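Local coordinates for protein OBCA, Oxalate Biosynthetic Component A (Burkholderia glumae, PDB 4NNB) that belongs to a TIM-barrel enzyme family and joins an N-terminal domain to a barrel domain that holds a magnesium ion and an oxaloacetate ion, at residues 249-254 and 277-282; 11-16 and 226-231; 310-315 and 346-351; 253-258 and 289-294. All coordinates share one frame; numbering follows the deposited sequence.

Interaction 1: residues 249-254 and 277-282. With OAA (oxaloacetate ion), chain C.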
# COMPACT_ATOMS: atom_id res chain seq x y z
N GLN A 249 -13.60 -4.14 2.48
CA GLN A 249 -12.69 -3.89 1.35
C GLN A 249 -11.67 -5.02 1.21
O GLN A 249 -10.51 -4.79 0.85
CB GLN A 249 -11.98 -2.54 1.49
CG GLN A 249 -12.93 -1.38 1.80
CD GLN A 249 -12.22 -0.05 1.76
OE1 GLN A 249 -11.17 0.08 1.10
NE2 GLN A 249 -12.77 0.94 2.45
N ARG A 250 -12.12 -6.24 1.51
CA ARG A 250 -11.25 -7.39 1.64
C ARG A 250 -10.55 -7.72 0.32
O ARG A 250 -11.15 -7.66 -0.76
CB ARG A 250 -12.06 -8.60 2.13
CG ARG A 250 -11.24 -9.84 2.40
CD ARG A 250 -12.11 -11.03 2.87
NE ARG A 250 -13.27 -11.20 1.99
CZ ARG A 250 -13.27 -11.92 0.88
NH1 ARG A 250 -12.17 -12.58 0.49
NH2 ARG A 250 -14.37 -12.00 0.14
N ASN A 251 -9.27 -8.05 0.41
CA ASN A 251 -8.51 -8.44 -0.76
C ASN A 251 -9.14 -9.67 -1.37
O ASN A 251 -9.41 -10.64 -0.66
CB ASN A 251 -7.07 -8.76 -0.39
CG ASN A 251 -6.24 -9.10 -1.60
OD1 ASN A 251 -6.05 -8.26 -2.49
ND2 ASN A 251 -5.71 -10.31 -1.64
N GLN A 252 -9.38 -9.63 -2.68
CA GLN A 252 -10.08 -10.70 -3.37
C GLN A 252 -9.96 -10.54 -4.89
O GLN A 252 -10.19 -9.45 -5.44
CB GLN A 252 -11.56 -10.70 -2.97
CG GLN A 252 -12.38 -11.78 -3.64
CD GLN A 252 -11.89 -13.16 -3.25
OE1 GLN A 252 -11.79 -13.49 -2.06
NE2 GLN A 252 -11.55 -13.98 -4.25
N ILE A 253 -9.59 -11.63 -5.56
CA ILE A 253 -9.64 -11.68 -7.01
C ILE A 253 -11.11 -11.61 -7.43
O ILE A 253 -11.88 -12.53 -7.15
CB ILE A 253 -8.98 -12.97 -7.56
CG1 ILE A 253 -7.47 -12.96 -7.27
CG2 ILE A 253 -9.24 -13.10 -9.05
CD1 ILE A 253 -6.82 -14.37 -7.19
N VAL A 254 -11.49 -10.53 -8.10
CA VAL A 254 -12.87 -10.35 -8.53
C VAL A 254 -12.88 -10.37 -10.04
O VAL A 254 -12.40 -9.44 -10.70
CB VAL A 254 -13.44 -9.02 -8.01
CG1 VAL A 254 -14.89 -8.84 -8.48
CG2 VAL A 254 -13.35 -8.95 -6.50
N SER A 277 -2.18 -9.64 -9.59
CA SER A 277 -1.97 -10.40 -8.36
C SER A 277 -2.77 -11.71 -8.35
O SER A 277 -3.97 -11.71 -8.62
CB SER A 277 -2.34 -9.58 -7.13
OG SER A 277 -2.20 -10.37 -5.97
N THR A 278 -2.10 -12.79 -7.99
CA THR A 278 -2.79 -14.07 -7.80
C THR A 278 -2.88 -14.39 -6.32
O THR A 278 -3.24 -15.51 -5.93
CB THR A 278 -2.04 -15.19 -8.51
OG1 THR A 278 -0.71 -15.28 -7.97
CG2 THR A 278 -1.96 -14.89 -10.02
N SER A 279 -2.56 -13.41 -5.50
CA SER A 279 -2.52 -13.60 -4.05
C SER A 279 -3.90 -13.85 -3.42
O SER A 279 -4.90 -13.27 -3.87
CB SER A 279 -1.85 -12.38 -3.41
OG SER A 279 -2.01 -12.40 -2.02
N VAL A 280 -3.97 -14.71 -2.41
CA VAL A 280 -5.21 -14.81 -1.62
C VAL A 280 -5.02 -14.36 -0.17
O VAL A 280 -5.71 -14.81 0.74
CB VAL A 280 -5.86 -16.22 -1.68
CG1 VAL A 280 -6.30 -16.54 -3.10
CG2 VAL A 280 -4.90 -17.29 -1.16
N ARG A 281 -4.07 -13.45 0.01
CA ARG A 281 -3.82 -12.81 1.30
C ARG A 281 -5.13 -12.34 1.94
O ARG A 281 -6.00 -11.77 1.26
CB ARG A 281 -2.85 -11.63 1.14
CG ARG A 281 -2.99 -10.55 2.22
CD ARG A 281 -1.76 -10.38 3.10
NE ARG A 281 -0.79 -9.50 2.49
CZ ARG A 281 -0.02 -8.62 3.14
NH1 ARG A 281 -0.09 -8.47 4.46
NH2 ARG A 281 0.82 -7.88 2.45
N GLY A 282 -5.26 -12.61 3.24
CA GLY A 282 -6.44 -12.24 3.99
C GLY A 282 -7.51 -13.30 3.88
O GLY A 282 -8.50 -13.29 4.62
O1 OAA C . 1.21 -11.84 -5.37
O2 OAA C . 0.44 -9.70 -5.28
O4 OAA C . 0.65 -8.98 -0.10
O5 OAA C . 0.10 -11.15 -0.61
O3 OAA C . 0.22 -8.49 -2.87
C1 OAA C . 0.95 -10.75 -4.69
C2 OAA C . 1.25 -10.73 -3.21
C3 OAA C . 0.59 -9.64 -2.40
C4 OAA C . 0.42 -9.94 -0.96
O HOH W 1 -4.64 -10.59 -4.55
O HOH W 2 -8.13 -13.61 -3.93

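Interaction 2: residues 11-16 and 226-231. With MG (magnesium ion), chain B; OAA (oxaloacetate ion), chain C.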
# COMPACT_ATOMS: atom_id res chain seq x y z
N ALA A 11 2.20 0.01 -7.96
CA ALA A 11 1.31 -0.96 -7.29
C ALA A 11 0.20 -0.22 -6.54
O ALA A 11 0.36 0.10 -5.37
CB ALA A 11 2.10 -1.86 -6.34
N PRO A 12 -0.91 0.08 -7.23
CA PRO A 12 -1.87 1.07 -6.72
C PRO A 12 -2.87 0.60 -5.67
O PRO A 12 -3.51 1.47 -5.07
CB PRO A 12 -2.64 1.51 -7.97
CG PRO A 12 -1.79 1.06 -9.14
CD PRO A 12 -1.13 -0.20 -8.66
N ILE A 13 -3.02 -0.71 -5.46
CA ILE A 13 -4.14 -1.17 -4.62
C ILE A 13 -3.71 -2.05 -3.47
O ILE A 13 -4.00 -1.75 -2.31
CB ILE A 13 -5.20 -1.93 -5.43
CG1 ILE A 13 -5.66 -1.10 -6.63
CG2 ILE A 13 -6.40 -2.30 -4.53
CD1 ILE A 13 -5.02 -1.51 -7.95
N GLY A 14 -3.06 -3.16 -3.80
CA GLY A 14 -2.65 -4.13 -2.80
C GLY A 14 -3.78 -4.84 -2.08
O GLY A 14 -4.95 -4.77 -2.46
N ALA A 15 -3.39 -5.52 -1.00
CA ALA A 15 -4.31 -6.27 -0.17
C ALA A 15 -4.69 -5.53 1.12
O ALA A 15 -5.79 -5.70 1.64
CB ALA A 15 -3.69 -7.62 0.18
N VAL A 16 -3.77 -4.71 1.63
CA VAL A 16 -3.89 -4.24 3.01
C VAL A 16 -4.54 -2.86 3.23
O VAL A 16 -5.46 -2.74 4.06
CB VAL A 16 -2.53 -4.34 3.76
CG1 VAL A 16 -2.64 -3.75 5.16
CG2 VAL A 16 -2.07 -5.81 3.82
N HIS A 226 -4.38 -5.39 -7.74
CA HIS A 226 -5.29 -6.21 -6.95
C HIS A 226 -6.71 -5.70 -7.17
O HIS A 226 -6.91 -4.54 -7.57
CB HIS A 226 -5.02 -6.08 -5.45
CG HIS A 226 -3.76 -6.72 -4.96
ND1 HIS A 226 -3.76 -7.69 -3.99
CD2 HIS A 226 -2.46 -6.48 -5.26
CE1 HIS A 226 -2.51 -8.04 -3.71
NE2 HIS A 226 -1.71 -7.32 -4.48
N THR A 227 -7.68 -6.54 -6.87
CA THR A 227 -9.07 -6.12 -6.73
C THR A 227 -9.52 -6.35 -5.29
O THR A 227 -8.85 -7.06 -4.53
CB THR A 227 -9.99 -6.88 -7.70
OG1 THR A 227 -9.71 -8.29 -7.63
CG2 THR A 227 -9.77 -6.38 -9.13
N ARG A 228 -10.65 -5.75 -4.93
CA ARG A 228 -11.20 -5.85 -3.58
C ARG A 228 -12.68 -6.19 -3.65
O ARG A 228 -13.38 -5.75 -4.56
CB ARG A 228 -11.07 -4.52 -2.83
CG ARG A 228 -9.64 -3.98 -2.68
CD ARG A 228 -8.74 -4.88 -1.86
NE ARG A 228 -7.47 -4.21 -1.60
CZ ARG A 228 -7.27 -3.36 -0.59
NH1 ARG A 228 -8.25 -3.11 0.28
NH2 ARG A 228 -6.09 -2.78 -0.44
N ASP A 229 -13.16 -6.95 -2.68
CA ASP A 229 -14.57 -7.33 -2.61
C ASP A 229 -15.36 -6.24 -1.87
O ASP A 229 -15.11 -5.98 -0.69
CB ASP A 229 -14.67 -8.70 -1.90
CG ASP A 229 -16.09 -9.07 -1.48
OD1 ASP A 229 -17.06 -8.59 -2.09
OD2 ASP A 229 -16.21 -9.90 -0.55
N LEU A 230 -16.28 -5.58 -2.57
CA LEU A 230 -17.06 -4.48 -1.97
C LEU A 230 -18.53 -4.85 -1.77
O LEU A 230 -19.37 -3.97 -1.57
CB LEU A 230 -16.98 -3.21 -2.84
CG LEU A 230 -15.61 -2.66 -3.24
CD1 LEU A 230 -15.74 -1.27 -3.86
CD2 LEU A 230 -14.68 -2.63 -2.04
N SER A 231 -18.85 -6.14 -1.84
CA SER A 231 -20.25 -6.59 -1.77
C SER A 231 -20.86 -6.40 -0.38
O SER A 231 -22.08 -6.42 -0.23
CB SER A 231 -20.34 -8.06 -2.18
OG SER A 231 -19.57 -8.87 -1.30
MG MG B . 0.37 -7.62 -4.57
O1 OAA C . 1.21 -11.84 -5.37
O2 OAA C . 0.44 -9.70 -5.28
O4 OAA C . 0.65 -8.98 -0.10
O5 OAA C . 0.10 -11.15 -0.61
O3 OAA C . 0.22 -8.49 -2.87
C1 OAA C . 0.95 -10.75 -4.69
C2 OAA C . 1.25 -10.73 -3.21
C3 OAA C . 0.59 -9.64 -2.40
C4 OAA C . 0.42 -9.94 -0.96
O HOH W 3 2.58 -7.79 -4.11

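Interaction 3: residues 310-315 and 346-351. With OAA (oxaloacetate ion), chain C.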
# COMPACT_ATOMS: atom_id res chain seq x y z
N SER A 310 1.54 -12.43 -10.66
CA SER A 310 2.41 -12.79 -9.56
C SER A 310 2.38 -14.30 -9.26
O SER A 310 1.38 -14.98 -9.50
CB SER A 310 2.06 -11.96 -8.32
OG SER A 310 0.81 -12.33 -7.79
N LEU A 311 3.51 -14.82 -8.78
CA LEU A 311 3.65 -16.23 -8.44
C LEU A 311 4.64 -16.35 -7.28
O LEU A 311 5.76 -15.83 -7.35
CB LEU A 311 4.14 -17.02 -9.67
CG LEU A 311 4.12 -18.55 -9.57
CD1 LEU A 311 3.89 -19.17 -10.96
CD2 LEU A 311 5.41 -19.09 -8.95
N SER A 312 4.22 -17.01 -6.21
CA SER A 312 5.07 -17.20 -5.04
C SER A 312 5.24 -18.70 -4.77
O SER A 312 4.31 -19.36 -4.36
CB SER A 312 4.44 -16.54 -3.81
OG SER A 312 4.33 -15.13 -3.95
N PRO A 313 6.45 -19.24 -5.01
CA PRO A 313 6.58 -20.70 -5.00
C PRO A 313 6.95 -21.31 -3.63
O PRO A 313 7.77 -22.23 -3.56
CB PRO A 313 7.70 -20.96 -6.02
CG PRO A 313 8.56 -19.71 -5.95
CD PRO A 313 7.62 -18.56 -5.60
N ALA A 314 6.33 -20.78 -2.57
CA ALA A 314 6.35 -21.36 -1.24
C ALA A 314 5.23 -20.69 -0.48
O ALA A 314 4.72 -19.65 -0.93
CB ALA A 314 7.68 -21.10 -0.52
N ALA A 315 4.87 -21.26 0.67
CA ALA A 315 3.92 -20.61 1.58
C ALA A 315 4.45 -19.23 1.95
O ALA A 315 5.66 -19.04 2.14
CB ALA A 315 3.74 -21.45 2.83
N GLU A 346 5.75 -13.14 -12.46
CA GLU A 346 6.71 -12.38 -11.68
C GLU A 346 6.83 -13.13 -10.38
O GLU A 346 5.83 -13.28 -9.65
CB GLU A 346 6.25 -10.94 -11.42
CG GLU A 346 7.16 -10.20 -10.44
CD GLU A 346 6.71 -8.76 -10.19
OE1 GLU A 346 5.79 -8.56 -9.39
OE2 GLU A 346 7.30 -7.83 -10.77
N VAL A 347 8.03 -13.62 -10.08
CA VAL A 347 8.24 -14.35 -8.83
C VAL A 347 8.31 -13.33 -7.70
O VAL A 347 9.24 -12.49 -7.66
CB VAL A 347 9.52 -15.22 -8.85
CG1 VAL A 347 9.65 -15.97 -7.53
CG2 VAL A 347 9.46 -16.22 -10.00
N GLU A 348 7.32 -13.38 -6.81
CA GLU A 348 7.29 -12.51 -5.63
C GLU A 348 8.20 -13.14 -4.60
O GLU A 348 7.81 -14.12 -3.96
CB GLU A 348 5.89 -12.40 -5.03
CG GLU A 348 4.79 -11.98 -5.98
CD GLU A 348 5.00 -10.58 -6.52
OE1 GLU A 348 4.51 -9.60 -5.91
OE2 GLU A 348 5.63 -10.48 -7.58
N VAL A 349 9.39 -12.59 -4.43
CA VAL A 349 10.35 -13.17 -3.50
C VAL A 349 10.09 -12.66 -2.07
O VAL A 349 10.69 -11.67 -1.61
CB VAL A 349 11.80 -12.89 -3.92
CG1 VAL A 349 12.77 -13.66 -3.02
CG2 VAL A 349 12.02 -13.29 -5.38
N PHE A 350 9.20 -13.35 -1.37
CA PHE A 350 8.82 -12.96 -0.00
C PHE A 350 9.84 -13.43 1.04
O PHE A 350 9.96 -12.83 2.10
CB PHE A 350 7.45 -13.55 0.37
CG PHE A 350 6.27 -12.80 -0.20
CD1 PHE A 350 5.61 -13.26 -1.33
CD2 PHE A 350 5.82 -11.63 0.42
CE1 PHE A 350 4.50 -12.58 -1.85
CE2 PHE A 350 4.72 -10.93 -0.09
CZ PHE A 350 4.06 -11.40 -1.22
N ASN A 351 10.54 -14.53 0.75
CA ASN A 351 11.31 -15.21 1.79
C ASN A 351 12.41 -16.09 1.20
O ASN A 351 12.46 -16.28 -0.01
CB ASN A 351 10.37 -16.03 2.69
CG ASN A 351 9.50 -17.02 1.90
OD1 ASN A 351 9.95 -17.62 0.93
ND2 ASN A 351 8.25 -17.16 2.31
O1 OAA C . 1.21 -11.84 -5.37
O2 OAA C . 0.44 -9.70 -5.28
O4 OAA C . 0.65 -8.98 -0.10
O5 OAA C . 0.10 -11.15 -0.61
O3 OAA C . 0.22 -8.49 -2.87
C1 OAA C . 0.95 -10.75 -4.69
C2 OAA C . 1.25 -10.73 -3.21
C3 OAA C . 0.59 -9.64 -2.40
C4 OAA C . 0.42 -9.94 -0.96

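Interaction 4: residues 253-258 and 289-294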
# COMPACT_ATOMS: atom_id res chain seq x y z
N ILE A 253 -9.59 -11.63 -5.56
CA ILE A 253 -9.64 -11.68 -7.01
C ILE A 253 -11.11 -11.61 -7.43
O ILE A 253 -11.88 -12.53 -7.15
CB ILE A 253 -8.98 -12.97 -7.56
CG1 ILE A 253 -7.47 -12.96 -7.27
CG2 ILE A 253 -9.24 -13.10 -9.05
CD1 ILE A 253 -6.82 -14.37 -7.19
N VAL A 254 -11.49 -10.53 -8.10
CA VAL A 254 -12.87 -10.35 -8.53
C VAL A 254 -12.88 -10.37 -10.04
O VAL A 254 -12.40 -9.44 -10.70
CB VAL A 254 -13.44 -9.02 -8.01
CG1 VAL A 254 -14.89 -8.84 -8.48
CG2 VAL A 254 -13.35 -8.95 -6.50
N LEU A 255 -13.41 -11.45 -10.61
CA LEU A 255 -13.34 -11.65 -12.05
C LEU A 255 -14.06 -10.57 -12.83
O LEU A 255 -13.56 -10.10 -13.86
CB LEU A 255 -13.87 -13.04 -12.44
CG LEU A 255 -13.14 -14.23 -11.80
CD1 LEU A 255 -13.69 -15.56 -12.32
CD2 LEU A 255 -11.64 -14.13 -12.04
N ASP A 256 -15.24 -10.16 -12.36
CA ASP A 256 -15.99 -9.15 -13.10
C ASP A 256 -15.22 -7.83 -13.11
O ASP A 256 -15.27 -7.09 -14.10
CB ASP A 256 -17.39 -8.94 -12.51
CG ASP A 256 -18.31 -10.12 -12.76
OD1 ASP A 256 -18.06 -10.90 -13.69
OD2 ASP A 256 -19.29 -10.25 -12.01
N ASP A 257 -14.51 -7.52 -12.03
CA ASP A 257 -13.70 -6.30 -12.00
C ASP A 257 -12.62 -6.32 -13.08
O ASP A 257 -12.46 -5.35 -13.84
CB ASP A 257 -13.08 -6.07 -10.61
CG ASP A 257 -14.09 -5.58 -9.59
OD1 ASP A 257 -15.24 -5.37 -9.99
OD2 ASP A 257 -13.74 -5.39 -8.40
N TYR A 258 -11.88 -7.42 -13.18
CA TYR A 258 -10.86 -7.52 -14.21
C TYR A 258 -11.43 -7.52 -15.63
O TYR A 258 -10.81 -7.01 -16.54
CB TYR A 258 -9.95 -8.75 -13.98
CG TYR A 258 -8.94 -8.50 -12.88
CD1 TYR A 258 -8.00 -7.48 -13.01
CD2 TYR A 258 -8.92 -9.26 -11.73
CE1 TYR A 258 -7.07 -7.24 -12.03
CE2 TYR A 258 -7.98 -9.03 -10.73
CZ TYR A 258 -7.06 -8.02 -10.89
OH TYR A 258 -6.12 -7.76 -9.91
N SER A 289 -7.41 -22.96 -5.03
CA SER A 289 -8.52 -22.70 -5.95
C SER A 289 -8.09 -22.21 -7.33
O SER A 289 -7.13 -21.43 -7.48
CB SER A 289 -9.46 -21.68 -5.33
OG SER A 289 -10.48 -21.33 -6.24
N LYS A 290 -8.81 -22.67 -8.35
CA LYS A 290 -8.56 -22.25 -9.72
C LYS A 290 -8.90 -20.77 -9.91
O LYS A 290 -8.52 -20.16 -10.91
CB LYS A 290 -9.35 -23.12 -10.71
CG LYS A 290 -10.86 -22.96 -10.61
CD LYS A 290 -11.60 -23.95 -11.53
CE LYS A 290 -11.12 -23.86 -12.98
NZ LYS A 290 -12.03 -24.53 -13.97
N LEU A 291 -9.62 -20.19 -8.95
CA LEU A 291 -9.86 -18.75 -8.95
C LEU A 291 -8.53 -17.98 -9.06
O LEU A 291 -8.46 -16.91 -9.67
CB LEU A 291 -10.65 -18.32 -7.70
CG LEU A 291 -11.01 -16.83 -7.57
CD1 LEU A 291 -11.86 -16.36 -8.76
CD2 LEU A 291 -11.70 -16.53 -6.26
N ARG A 292 -7.45 -18.57 -8.53
CA ARG A 292 -6.14 -17.92 -8.52
C ARG A 292 -5.49 -17.83 -9.89
O ARG A 292 -4.43 -17.21 -10.03
CB ARG A 292 -5.20 -18.60 -7.51
CG ARG A 292 -5.71 -18.53 -6.07
CD ARG A 292 -4.70 -19.12 -5.09
NE ARG A 292 -3.53 -18.25 -4.96
CZ ARG A 292 -2.49 -18.51 -4.17
NH1 ARG A 292 -2.47 -19.62 -3.44
NH2 ARG A 292 -1.49 -17.64 -4.11
N ARG A 293 -6.10 -18.44 -10.91
CA ARG A 293 -5.69 -18.22 -12.30
C ARG A 293 -6.87 -17.89 -13.22
O ARG A 293 -6.68 -17.67 -14.41
CB ARG A 293 -4.93 -19.45 -12.84
CG ARG A 293 -5.67 -20.78 -12.67
CD ARG A 293 -4.82 -21.98 -13.10
NE ARG A 293 -5.48 -23.24 -12.73
CZ ARG A 293 -5.38 -23.82 -11.53
NH1 ARG A 293 -4.62 -23.28 -10.58
NH2 ARG A 293 -6.04 -24.94 -11.30
N ALA A 294 -8.09 -17.86 -12.69
CA ALA A 294 -9.27 -17.62 -13.53
C ALA A 294 -9.25 -16.24 -14.23
O ALA A 294 -9.84 -16.07 -15.30
CB ALA A 294 -10.55 -17.79 -12.73

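Interaction 1: residues 249-254 and 277-282
The loop that follows barrel strand 273-276 forms one wall of the oxaloacetate pocket, and Asn251 and Ile253 pack behind it. Asn251 CG lies anti to the backbone N (chi1 -177°), which sends the amide across to the loop. There Asn251 ND2 donates to Arg281 O at 3.3 Å, in the plane of both groups and on a lone pair of the carbonyl. The partner of Asn251 OD1 is His226. Ile253 reaches over with CD1, which lies 4.0 Å from Thr278 O. Two waters fill in between the segments. One accepts from Asn251 ND2 and lies within bonding distance of Ser277 OG and Ser279 O; the other joins Ile253 N to Ser279 O.

The loop is shaped by two successive ST turns. Ser277 OG accepts from Ser279 N, and Ser279 OG accepts from Arg281 N. Both hydroxyls also donate to the ligand: Ser277 OG to OAA O2 and Ser279 OG to OAA O5, each at 2.8 Å. The bent Arg281 chain brings the edge of its guanidinium to the carboxylate that Ser279 meets, where NE and NH2 both donate to OAA O4, the NH2 bond being 2.8 Å long. Phe318 makes a cation-pi contact with Arg281.

Interaction 2: residues 11-16 and 226-231
The loop 11-16 passes the end of strand 222-229, and the backbones come closest at Gly14 and His226, whose CA atoms are 5.3 Å apart. Gly14 has a positive phi (65°) and lies flat against the imidazole. Its CA sits over one ring face of His226, 3.5 Å from the centroid, in a CH-pi contact. Ala15 N lies over the same face, nearer the rim. The edge of the ring faces the metal: His226 NE2 binds the magnesium ion at 2.1 Å. OAA O2, OAA O3, a water, His224 and Glu475 complete the site. With ND1 bonded to Asn251 and NE2 to the metal, the ring is probably held in its rotation.

Arg228 bends at chi2 (-64°) and turns its guanidinium to the loop carbonyls. Its NE donates to Gly14 O at 2.7 Å, and its NH2 donates to Ile13 O at 3.0 Å from above the carbonyl plane. A second bond from NH2 to Gly14 O is weak. Ile13 runs past Arg228 in the opposite direction, with CG2 3.7 Å from Arg228 NE. Ile13 also rests on Ile208 of helix 205-217 and on Leu225 of strand 222-229, which pairs in parallel with strand 5-10, just before the loop.

Interaction 3: residues 310-315 and 346-351
Strands 308-311 and 344-349 run parallel, with Ser310 bridged to Glu346 and Leu311 to Val347. Leu311 N donates to Glu346 O at 2.9 Å, and Glu348 N donates to Leu311 O at 3.0 Å. Beyond the strands the two segments stay in touch through Asn351, whose ND2 donates to Ala315 O in the plane of both groups, while its OD1 accepts from Ile354 N and caps the next helix.

Ser310 and Glu346 point to one face of the sheet, Leu311 and Val347 to the other. Ser310 OG sits between the backbone N and the carbonyl carbon (chi1 69°) and donates to OAA O1 at 2.5 Å. Glu348 folds back at chi2 (-64°), so that its CG packs on Ser310 CB at 3.6 Å. Ser312 OG lies in the plane of the Phe350 ring, at its edge, 3.3 Å from Phe350 CE1. The same ring edge meets the ligand, with Phe350 CZ 3.5 Å from OAA C2. The side chains of Pro313 and Val347 cross at about a right angle, with Pro313 CD 3.8 Å from Val347 CG1.

Glu346 OE1 and Glu348 OE2 are 2.6 Å apart, and Asn275 ND2 donates to Glu346 OE1. The backbone bonds thus hold the strands in register, while a serine hydroxyl and an aromatic edge meet the ligand.

Interaction 4: residues 253-258 and 289-294
Ile253, Leu291 and Leu255 carry this contact, an apolar patch where the start of helix 255-268 meets the short helical turn 291-294. Leu291 touches both of the others. Its CG is anti to the backbone N (chi1 -178°), and this carries the methyls across to the 253-258 side. Leu291 CD1 touches Leu255 CG at 3.9 Å, and the two leucines cross obliquely. The same methyl lies 4.2 Å from Ile253 CG2, where the two side chains slide past each other in opposite directions. Ile253 CD1 goes further and abuts the backbone of the turn, 3.9 Å from Arg292 CA.

Leu255 spreads both methyls over Ala294, with CD1 3.9 Å from Ala294 CB. Ser289 OG accepts from Leu291 N at 3.1 Å, a capping bond at the start of the turn. Arg292 turns away from this patch. Its guanidinium is held by Ala287 O, Asn326 OD1, Asp325 O and Thr278 O.

Val254 is the N-cap of helix 255-268. The contact is plain packing at the C-terminal ends of the strands of a TIM barrel, among the loops that follow them. It sets the first turn of the helix that leads from strand 250-251 to barrel strand 273-276 against the helical turn in the loop after 273-276.

Interactions 1, 2 and 3 are buried and all touch oxaloacetate; interaction 4 is partly buried and purely apolar. Interactions 1 and 2 meet directly, with Gln252 O 2.5 Å from Thr227 OG1, a probable hydrogen bond between neighbouring strands of one sheet. Interaction 3 lies across the ligand from interaction 2, their nearest atoms about 7 Å apart. It is joined to interaction 1 where Thr278 OG1 meets Ser310 O. Interaction 2 relies on carbonyls gripped by an arginine, interaction 3 on parallel strand pairing. Interactions 1 and 4 share Ile253, which packs on both the pocket loop and the helical turn 291-294.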